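PDB 1U60: glutaminase 1 from Escherichia coli, which catalyses the hydrolysis of L-glutamine to L-glutamate and ammonium. Local coordinates for residues E237-G242 / G255-S260; E78-Q83 / L126-N131; V70-L75 / A122-I127. All blocks are in the same frame, centred on the assembly; numbering follows the deposited sequence. Where two conformers were deposited one is given.

Overall arrangement
Following the chain from the N terminus, the first element to enter these contacts is helix 68-80, and interactions 3 and 2 both use it. Each closes a long, partly helical excursion by bringing back helix 117-126 and the loop that follows it. Because the partners advance in the same order along both arms, the two loops cross in a staggered way instead of nesting, and they share Leu126 and Ile127. Interaction 1 comes later in series, where a short connection containing helix 247-253 returns the chain from helix 231-241 to edge strand 258-260. Val70 and Leu73 of 70-75 pack on Met238, Lys259 and Glu237 of interaction 1, so helix 68-80 links the helical region to the five-stranded sheet.

Interaction 1: E237-G242 / G255-S260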
loop_
_atom_site.group_PDB
_atom_site.type_symbol
_atom_site.label_atom_id
_atom_site.label_comp_id
_atom_site.label_asym_id
_atom_site.label_seq_id
_atom_site.Cartn_x
_atom_site.Cartn_y
_atom_site.Cartn_z
ATOM N N GLU A 237 -6.230 -0.416 -4.260
ATOM C CA GLU A 237 -6.620 0.939 -3.881
ATOM C C GLU A 237 -6.892 1.020 -2.374
ATOM O O GLU A 237 -6.459 2.002 -1.719
ATOM C CB GLU A 237 -7.852 1.399 -4.670
ATOM C CG GLU A 237 -7.658 1.562 -6.214
ATOM C CD GLU A 237 -7.024 2.824 -6.717
ATOM O OE1 GLU A 237 -6.317 3.547 -5.948
ATOM O OE2 GLU A 237 -7.220 3.102 -7.967
ATOM N N MET A 238 -7.580 0.014 -1.837
ATOM C CA MET A 238 -7.842 -0.063 -0.409
ATOM C C MET A 238 -6.513 -0.127 0.378
ATOM O O MET A 238 -6.369 0.583 1.380
ATOM C CB MET A 238 -8.706 -1.269 -0.073
ATOM C CG MET A 238 -10.193 -1.080 -0.502
ATOM S SD MET A 238 -11.139 -2.614 -0.495
ATOM C CE MET A 238 -11.188 -2.991 1.259
ATOM N N MET A 239 -5.557 -0.949 -0.046
ATOM C CA MET A 239 -4.304 -1.059 0.707
ATOM C C MET A 239 -3.639 0.310 0.751
ATOM O O MET A 239 -3.019 0.641 1.754
ATOM C CB MET A 239 -3.351 -2.079 0.076
ATOM C CG MET A 239 -2.091 -2.408 0.919
ATOM S SD MET A 239 -2.336 -3.306 2.366
ATOM C CE MET A 239 -3.001 -4.678 1.841
ATOM N N MET A 240 -3.736 1.094 -0.324
ATOM C CA MET A 240 -2.971 2.326 -0.361
ATOM C C MET A 240 -3.607 3.475 0.435
ATOM O O MET A 240 -2.916 4.326 0.955
ATOM C CB MET A 240 -2.716 2.752 -1.796
ATOM C CG MET A 240 -2.021 1.708 -2.651
ATOM S SD MET A 240 -0.448 1.065 -2.105
ATOM C CE MET A 240 0.515 2.641 -1.973
ATOM N N GLU A 241 -4.919 3.491 0.548
ATOM C CA GLU A 241 -5.624 4.686 1.040
ATOM C C GLU A 241 -6.892 4.439 1.873
ATOM O O GLU A 241 -7.495 5.391 2.342
ATOM C CB GLU A 241 -5.998 5.519 -0.202
ATOM C CG GLU A 241 -6.544 6.899 0.000
ATOM C CD GLU A 241 -5.554 7.839 0.685
ATOM O OE1 GLU A 241 -4.459 8.078 0.115
ATOM O OE2 GLU A 241 -5.891 8.393 1.751
ATOM N N GLY A 242 -7.292 3.183 2.067
ATOM C CA GLY A 242 -8.594 2.864 2.647
ATOM C C GLY A 242 -8.822 3.336 4.079
ATOM O O GLY A 242 -9.955 3.494 4.501
ATOM N N GLY A 255 -1.853 -5.918 7.663
ATOM C CA GLY A 255 -1.502 -6.475 6.370
ATOM C C GLY A 255 -2.663 -7.031 5.544
ATOM O O GLY A 255 -2.519 -7.973 4.747
ATOM N N LEU A 256 -3.822 -6.432 5.719
ATOM C CA LEU A 256 -4.945 -6.764 4.884
ATOM C C LEU A 256 -5.552 -5.486 4.319
ATOM O O LEU A 256 -5.655 -4.472 5.019
ATOM C CB LEU A 256 -6.018 -7.483 5.678
ATOM C CG LEU A 256 -5.692 -8.821 6.326
ATOM C CD1 LEU A 256 -6.848 -9.227 7.239
ATOM C CD2 LEU A 256 -5.435 -9.878 5.296
ATOM N N PRO A 257 -5.992 -5.534 3.068
ATOM C CA PRO A 257 -6.685 -4.364 2.472
ATOM C C PRO A 257 -7.932 -4.030 3.230
ATOM O O PRO A 257 -8.728 -4.911 3.492
ATOM C CB PRO A 257 -7.022 -4.802 1.050
ATOM C CG PRO A 257 -6.679 -6.260 0.982
ATOM C CD PRO A 257 -5.891 -6.668 2.132
ATOM N N GLY A 258 -8.093 -2.758 3.555
ATOM C CA GLY A 258 -9.187 -2.349 4.433
ATOM C C GLY A 258 -9.816 -1.037 3.998
ATOM O O GLY A 258 -9.347 -0.340 3.096
ATOM N N LYS A 259 -10.906 -0.711 4.685
ATOM C CA LYS A 259 -11.607 0.553 4.477
ATOM C C LYS A 259 -12.355 0.940 5.723
ATOM O O LYS A 259 -13.015 0.101 6.341
ATOM C CB LYS A 259 -12.584 0.443 3.321
ATOM C CG LYS A 259 -13.286 1.731 2.920
ATOM C CD LYS A 259 -12.420 2.662 2.095
ATOM C CE LYS A 259 -12.876 4.115 2.081
ATOM N NZ LYS A 259 -12.549 4.912 3.305
ATOM N N SER A 260 -12.319 2.214 6.053
ATOM C CA SER A 260 -13.077 2.747 7.155
ATOM C C SER A 260 -14.142 3.732 6.636
ATOM O O SER A 260 -14.057 4.247 5.465
ATOM C CB SER A 260 -12.177 3.519 8.079
ATOM O OG SER A 260 -11.710 4.691 7.410
HETATM O O HOH W 1 -6.166 -0.713 3.898
HETATM O O HOH W 2 -10.201 5.650 2.067
#
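Two methionine methyls lie on the faces of flat peptide groups. Met239 CE stands almost straight above Pro257 N, 3.3 Å away, on one face of the Leu256-Pro257 peptide, and the same methyl covers the N-CD side of the proline ring's face, 3.5 Å from Pro257 CD. Met238 CE lies over the Gly258-Lys259 peptide, 3.6 Å from Gly258 C. Bends at chi2 and chi3 (70° and 60°) fold the Met239 chain, a flexibility that lets methionine fit its tip to a flat surface. The carbonyl of Gly242 is gripped from opposite faces: Ser260 N donates to Gly242 O (3.1 Å) from one side of its plane and Lys259 NZ (3.2 Å) from the other. Here the C-terminal part of helix 231-241 lies against edge strand 258-260, where Lys259 and Ser260 begin a Lys-Ser-Gly sequence that probably corresponds to the Lys-Thr-Gly element of the beta-lactamase clan. Lys259 NZ also donates to Ser260 O (2.7 Å) and hydrogen-bonds Tyr244 OH, with a weak bond to Ser66, two predicted substrate-binding residues. Ser260 OG turns instead to Asn288. Gly242 suits its place because, lacking CB, it lets Gly258 O reach its CA at 3.3 Å in a nearly straight CA-H...O contact. One water joins Met238 O to Gly258 N, and a second runs from Glu241 O to Lys259 NZ. Beyond Met239 and Pro257 lies Phe308 of the second subunit.

Interaction 2: E78-Q83 / L126-N131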
loop_
_atom_site.group_PDB
_atom_site.type_symbol
_atom_site.label_atom_id
_atom_site.label_comp_id
_atom_site.label_asym_id
_atom_site.label_seq_id
_atom_site.Cartn_x
_atom_site.Cartn_y
_atom_site.Cartn_z
ATOM N N GLU A 78 -16.166 -1.959 -13.569
ATOM C CA GLU A 78 -17.001 -2.778 -14.429
ATOM C C GLU A 78 -17.423 -1.969 -15.650
ATOM O O GLU A 78 -17.438 -2.506 -16.777
ATOM C CB GLU A 78 -18.265 -3.272 -13.707
ATOM C CG GLU A 78 -18.009 -4.209 -12.534
ATOM C CD GLU A 78 -17.396 -5.528 -12.979
ATOM O OE1 GLU A 78 -17.866 -6.089 -14.006
ATOM O OE2 GLU A 78 -16.423 -5.989 -12.356
ATOM N N ASP A 79 -17.714 -0.685 -15.447
ATOM C CA ASP A 79 -18.165 0.208 -16.531
ATOM C C ASP A 79 -17.093 0.607 -17.533
ATOM O O ASP A 79 -17.324 0.526 -18.739
ATOM C CB ASP A 79 -18.754 1.489 -15.984
ATOM C CG ASP A 79 -20.168 1.335 -15.470
ATOM O OD1 ASP A 79 -20.769 0.222 -15.509
ATOM O OD2 ASP A 79 -20.726 2.307 -14.921
ATOM N N VAL A 80 -15.907 1.040 -17.064
ATOM C CA VAL A 80 -14.908 1.642 -17.950
ATOM C C VAL A 80 -13.541 0.926 -17.951
ATOM O O VAL A 80 -12.727 1.173 -18.819
ATOM C CB VAL A 80 -14.729 3.162 -17.675
ATOM C CG1 VAL A 80 -16.062 3.906 -17.796
ATOM C CG2 VAL A 80 -14.054 3.443 -16.287
ATOM N N GLY A 81 -13.329 0.017 -16.999
ATOM C CA GLY A 81 -12.156 -0.844 -16.928
ATOM C C GLY A 81 -11.016 -0.203 -16.153
ATOM O O GLY A 81 -11.069 1.003 -15.880
ATOM N N PRO A 82 -9.998 -0.976 -15.806
ATOM C CA PRO A 82 -8.939 -0.465 -14.931
ATOM C C PRO A 82 -8.056 0.603 -15.511
ATOM O O PRO A 82 -7.603 1.493 -14.758
ATOM C CB PRO A 82 -8.117 -1.722 -14.569
ATOM C CG PRO A 82 -8.462 -2.705 -15.687
ATOM C CD PRO A 82 -9.849 -2.434 -16.024
ATOM N N GLN A 83 -7.784 0.549 -16.820
ATOM C CA GLN A 83 -6.937 1.592 -17.399
ATOM C C GLN A 83 -7.594 2.963 -17.285
ATOM O O GLN A 83 -6.959 3.934 -16.898
ATOM C CB GLN A 83 -6.534 1.295 -18.873
ATOM C CG GLN A 83 -5.503 2.307 -19.373
ATOM C CD GLN A 83 -4.184 2.186 -18.627
ATOM O OE1 GLN A 83 -3.585 1.119 -18.608
ATOM N NE2 GLN A 83 -3.765 3.254 -17.971
ATOM N N LEU A 126 -17.816 9.260 -13.025
ATOM C CA LEU A 126 -17.293 8.373 -14.088
ATOM C C LEU A 126 -18.225 7.221 -14.450
ATOM O O LEU A 126 -18.112 6.688 -15.555
ATOM C CB LEU A 126 -15.921 7.809 -13.668
ATOM C CG LEU A 126 -15.058 7.029 -14.663
ATOM C CD1 LEU A 126 -14.885 7.759 -15.981
ATOM C CD2 LEU A 126 -13.709 6.676 -14.047
ATOM N N ILE A 127 -19.133 6.845 -13.541
ATOM C CA ILE A 127 -20.141 5.780 -13.729
ATOM C C ILE A 127 -20.960 6.046 -15.005
ATOM O O ILE A 127 -21.285 7.189 -15.278
ATOM C CB ILE A 127 -21.070 5.798 -12.381
ATOM C CG1 ILE A 127 -20.231 5.334 -11.225
ATOM C CG2 ILE A 127 -22.392 5.021 -12.425
ATOM C CD1 ILE A 127 -19.392 4.282 -11.541
ATOM N N ASN A 128 -21.280 5.008 -15.773
ATOM C CA ASN A 128 -22.177 5.175 -16.931
ATOM C C ASN A 128 -23.599 5.532 -16.435
ATOM O O ASN A 128 -24.155 4.894 -15.542
ATOM C CB ASN A 128 -22.296 3.846 -17.714
ATOM C CG ASN A 128 -21.055 3.455 -18.504
ATOM O OD1 ASN A 128 -20.958 2.295 -18.929
ATOM N ND2 ASN A 128 -20.185 4.396 -18.793
ATOM N N ALA A 129 -24.195 6.563 -17.004
ATOM C CA ALA A 129 -25.541 7.008 -16.602
ATOM C C ALA A 129 -26.061 8.033 -17.586
ATOM O O ALA A 129 -25.329 8.950 -17.966
ATOM C CB ALA A 129 -25.516 7.658 -15.215
ATOM N N GLU A 130 -27.336 7.919 -17.933
ATOM C CA GLU A 130 -27.991 8.875 -18.838
ATOM C C GLU A 130 -28.443 10.122 -18.121
ATOM O O GLU A 130 -28.628 11.163 -18.748
ATOM C CB GLU A 130 -29.240 8.227 -19.445
ATOM C CG GLU A 130 -28.886 7.099 -20.373
ATOM C CD GLU A 130 -28.577 7.607 -21.757
ATOM O OE1 GLU A 130 -29.542 7.708 -22.565
ATOM O OE2 GLU A 130 -27.387 7.932 -22.020
ATOM N N ASN A 131 -28.668 10.009 -16.811
ATOM C CA ASN A 131 -29.139 11.130 -15.982
ATOM C C ASN A 131 -28.873 10.844 -14.499
ATOM O O ASN A 131 -28.483 9.729 -14.153
ATOM C CB ASN A 131 -30.624 11.352 -16.166
ATOM C CG ASN A 131 -31.431 10.106 -15.894
ATOM O OD1 ASN A 131 -31.451 9.578 -14.771
ATOM N ND2 ASN A 131 -32.068 9.601 -16.924
HETATM O O HOH W 3 -18.401 2.712 -20.848
#
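Asp79, in the last turn of helix 68-80, makes the close part of this surface contact. Its carboxylate and the side-chain amide of Asn128 lie face to face, their planes 7° apart, with Asn128 OD1 3.7 Å from Asp79 CG; the two chains run past each other in opposite directions. On the same face, Asn128 N donates to Asp79 OD2 (2.9 Å, 162° at the hydrogen), arriving from above the carboxylate plane. Ile127 adds an apolar flank, its CG2 4.0 Å from Asp79 OD2. A short acidic side chain suits this place, since it can reach the loop backbone directly from the helix. Packing loosens toward Val80, whose CG2 meets Leu126 CD2 obliquely at 3.9 Å, a looser apolar contact between partly exposed residues. On the solvent side a water spans the gap, donating to Asp79 O and accepting from Asn128 ND2, both at 3.2 Å. The contact thus ties the C-terminal end of one helix to the loop connecting helices 117-126 and 132-147. Arg138 of the latter helix forms a salt bridge with Asp79 OD2 and also hydrogen-bonds Asn128 O. A carboxylate near a helix C terminus would feel an unfavourable dipole, but the arginine and the amide N-H that share OD2 should offset this and probably keep Asp79 ionised.

Interaction 3: V70-L75 / A122-I127; sequences VCTLAL and ATTSLI
Helices 68-80 and 117-126 run side by side within the helical region of this glutaminase, their short segments 8.9 Å apart at closest approach and inclined at 39°. Small beta-branched threonines fill the interface. In Thr72, CG2 is anti to the backbone N, which sends the methyl across to Thr124, where it touches OG1 and CA, each at 3.7 Å. Thr123 replies from the other helix: its CG2, also anti to N, rests against the backbone of the first, 3.9 Å from Leu73 CA and equally near Thr72 O. The hydroxyls of Thr123 and Thr124 are satisfied within their own helix, as is common for buried helical threonine: Thr123 OG1 bonds to Gly119 O and Thr124 OG1 to Ala120 O, which leaves Thr123 to present its methyl. Helix 68-80 begins just after Ser66, a predicted substrate-binding residue, much as the helix following the active-site serine does in the beta-lactamase clan. Thr124 itself lies about 4 Å, side chain to side chain, from Tyr192, another predicted substrate contact. Toward the far end, Ile127 has left the helix and turns its CD1 back, 3.9 Å from Leu75 CG and 3.8 Å from Thr72 O. Leu75 and Ile127 cross at about a right angle, with Leu75 CD2 against Ile127 CG2 (4.0 Å). Ile139 and Ile142 of helix 132-147 pack on Thr72 and Leu75, respectively.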
loop_
_atom_site.group_PDB
_atom_site.type_symbol
_atom_site.label_atom_id
_atom_site.label_comp_id
_atom_site.label_asym_id
_atom_site.label_seq_id
_atom_site.Cartn_x
_atom_site.Cartn_y
_atom_site.Cartn_z
ATOM N N VAL A 70 -15.772 2.211 -2.001
ATOM C CA VAL A 70 -15.297 0.915 -2.509
ATOM C C VAL A 70 -16.332 0.431 -3.531
ATOM O O VAL A 70 -15.979 -0.118 -4.595
ATOM C CB VAL A 70 -15.100 -0.090 -1.360
ATOM C CG1 VAL A 70 -14.860 -1.490 -1.900
ATOM C CG2 VAL A 70 -13.991 0.354 -0.456
ATOM N N CYS A 71 -17.615 0.595 -3.198
ATOM C CA CYS A 71 -18.663 0.074 -4.080
ATOM C C CYS A 71 -18.726 0.831 -5.415
ATOM O O CYS A 71 -18.912 0.250 -6.467
ATOM C CB CYS A 71 -20.035 0.138 -3.424
ATOM S SG CYS A 71 -20.136 -0.632 -1.769
ATOM N N THR A 72 -18.576 2.151 -5.370
ATOM C CA THR A 72 -18.663 2.902 -6.608
ATOM C C THR A 72 -17.421 2.663 -7.450
ATOM O O THR A 72 -17.482 2.649 -8.724
ATOM C CB THR A 72 -18.895 4.386 -6.247
ATOM O OG1 THR A 72 -20.267 4.515 -5.779
ATOM C CG2 THR A 72 -18.719 5.311 -7.467
ATOM N N LEU A 73 -16.271 2.502 -6.785
ATOM C CA LEU A 73 -15.064 2.123 -7.492
ATOM C C LEU A 73 -15.311 0.808 -8.238
ATOM O O LEU A 73 -14.883 0.620 -9.384
ATOM C CB LEU A 73 -13.894 1.979 -6.516
ATOM C CG LEU A 73 -12.608 1.389 -7.062
ATOM C CD1 LEU A 73 -12.176 2.220 -8.314
ATOM C CD2 LEU A 73 -11.494 1.301 -6.031
ATOM N N ALA A 74 -15.903 -0.156 -7.539
ATOM C CA ALA A 74 -16.142 -1.471 -8.154
ATOM C C ALA A 74 -17.001 -1.297 -9.419
ATOM O O ALA A 74 -16.695 -1.839 -10.488
ATOM C CB ALA A 74 -16.767 -2.373 -7.191
ATOM N N LEU A 75 -18.040 -0.460 -9.328
ATOM C CA LEU A 75 -18.878 -0.197 -10.494
ATOM C C LEU A 75 -18.125 0.502 -11.622
ATOM O O LEU A 75 -18.293 0.175 -12.801
ATOM C CB LEU A 75 -20.131 0.589 -10.070
ATOM C CG LEU A 75 -21.142 0.804 -11.168
ATOM C CD1 LEU A 75 -21.557 -0.504 -11.843
ATOM C CD2 LEU A 75 -22.307 1.526 -10.578
ATOM N N ALA A 122 -15.096 12.103 -8.177
ATOM C CA ALA A 122 -14.709 11.879 -9.592
ATOM C C ALA A 122 -15.105 10.489 -10.076
ATOM O O ALA A 122 -15.619 10.354 -11.220
ATOM C CB ALA A 122 -13.274 12.129 -9.798
ATOM N N THR A 123 -14.972 9.478 -9.209
ATOM C CA THR A 123 -15.332 8.094 -9.566
ATOM C C THR A 123 -16.885 8.013 -9.706
ATOM O O THR A 123 -17.415 7.406 -10.635
ATOM C CB THR A 123 -14.808 7.140 -8.552
ATOM O OG1 THR A 123 -13.356 7.294 -8.423
ATOM C CG2 THR A 123 -15.085 5.686 -8.964
ATOM N N THR A 124 -17.627 8.620 -8.776
ATOM C CA THR A 124 -19.074 8.705 -8.899
ATOM C C THR A 124 -19.481 9.348 -10.234
ATOM O O THR A 124 -20.424 8.881 -10.863
ATOM C CB THR A 124 -19.633 9.491 -7.710
ATOM O OG1 THR A 124 -19.435 8.765 -6.495
ATOM C CG2 THR A 124 -21.149 9.682 -7.797
ATOM N N SER A 125 -18.751 10.359 -10.689
ATOM C CA SER A 125 -19.052 11.049 -11.941
ATOM C C SER A 125 -18.691 10.244 -13.196
ATOM O O SER A 125 -19.188 10.568 -14.293
ATOM C CB SER A 125 -18.293 12.402 -12.019
ATOM O OG SER A 125 -16.926 12.249 -12.428
ATOM N N LEU A 126 -17.816 9.260 -13.025
ATOM C CA LEU A 126 -17.293 8.373 -14.088
ATOM C C LEU A 126 -18.225 7.221 -14.450
ATOM O O LEU A 126 -18.112 6.688 -15.555
ATOM C CB LEU A 126 -15.921 7.809 -13.668
ATOM C CG LEU A 126 -15.058 7.029 -14.663
ATOM C CD1 LEU A 126 -14.885 7.759 -15.981
ATOM C CD2 LEU A 126 -13.709 6.676 -14.047
ATOM N N ILE A 127 -19.133 6.845 -13.541
ATOM C CA ILE A 127 -20.141 5.780 -13.729
ATOM C C ILE A 127 -20.960 6.046 -15.005
ATOM O O ILE A 127 -21.285 7.189 -15.278
ATOM C CB ILE A 127 -21.070 5.798 -12.381
ATOM C CG1 ILE A 127 -20.231 5.334 -11.225
ATOM C CG2 ILE A 127 -22.392 5.021 -12.425
ATOM C CD1 ILE A 127 -19.392 4.282 -11.541
#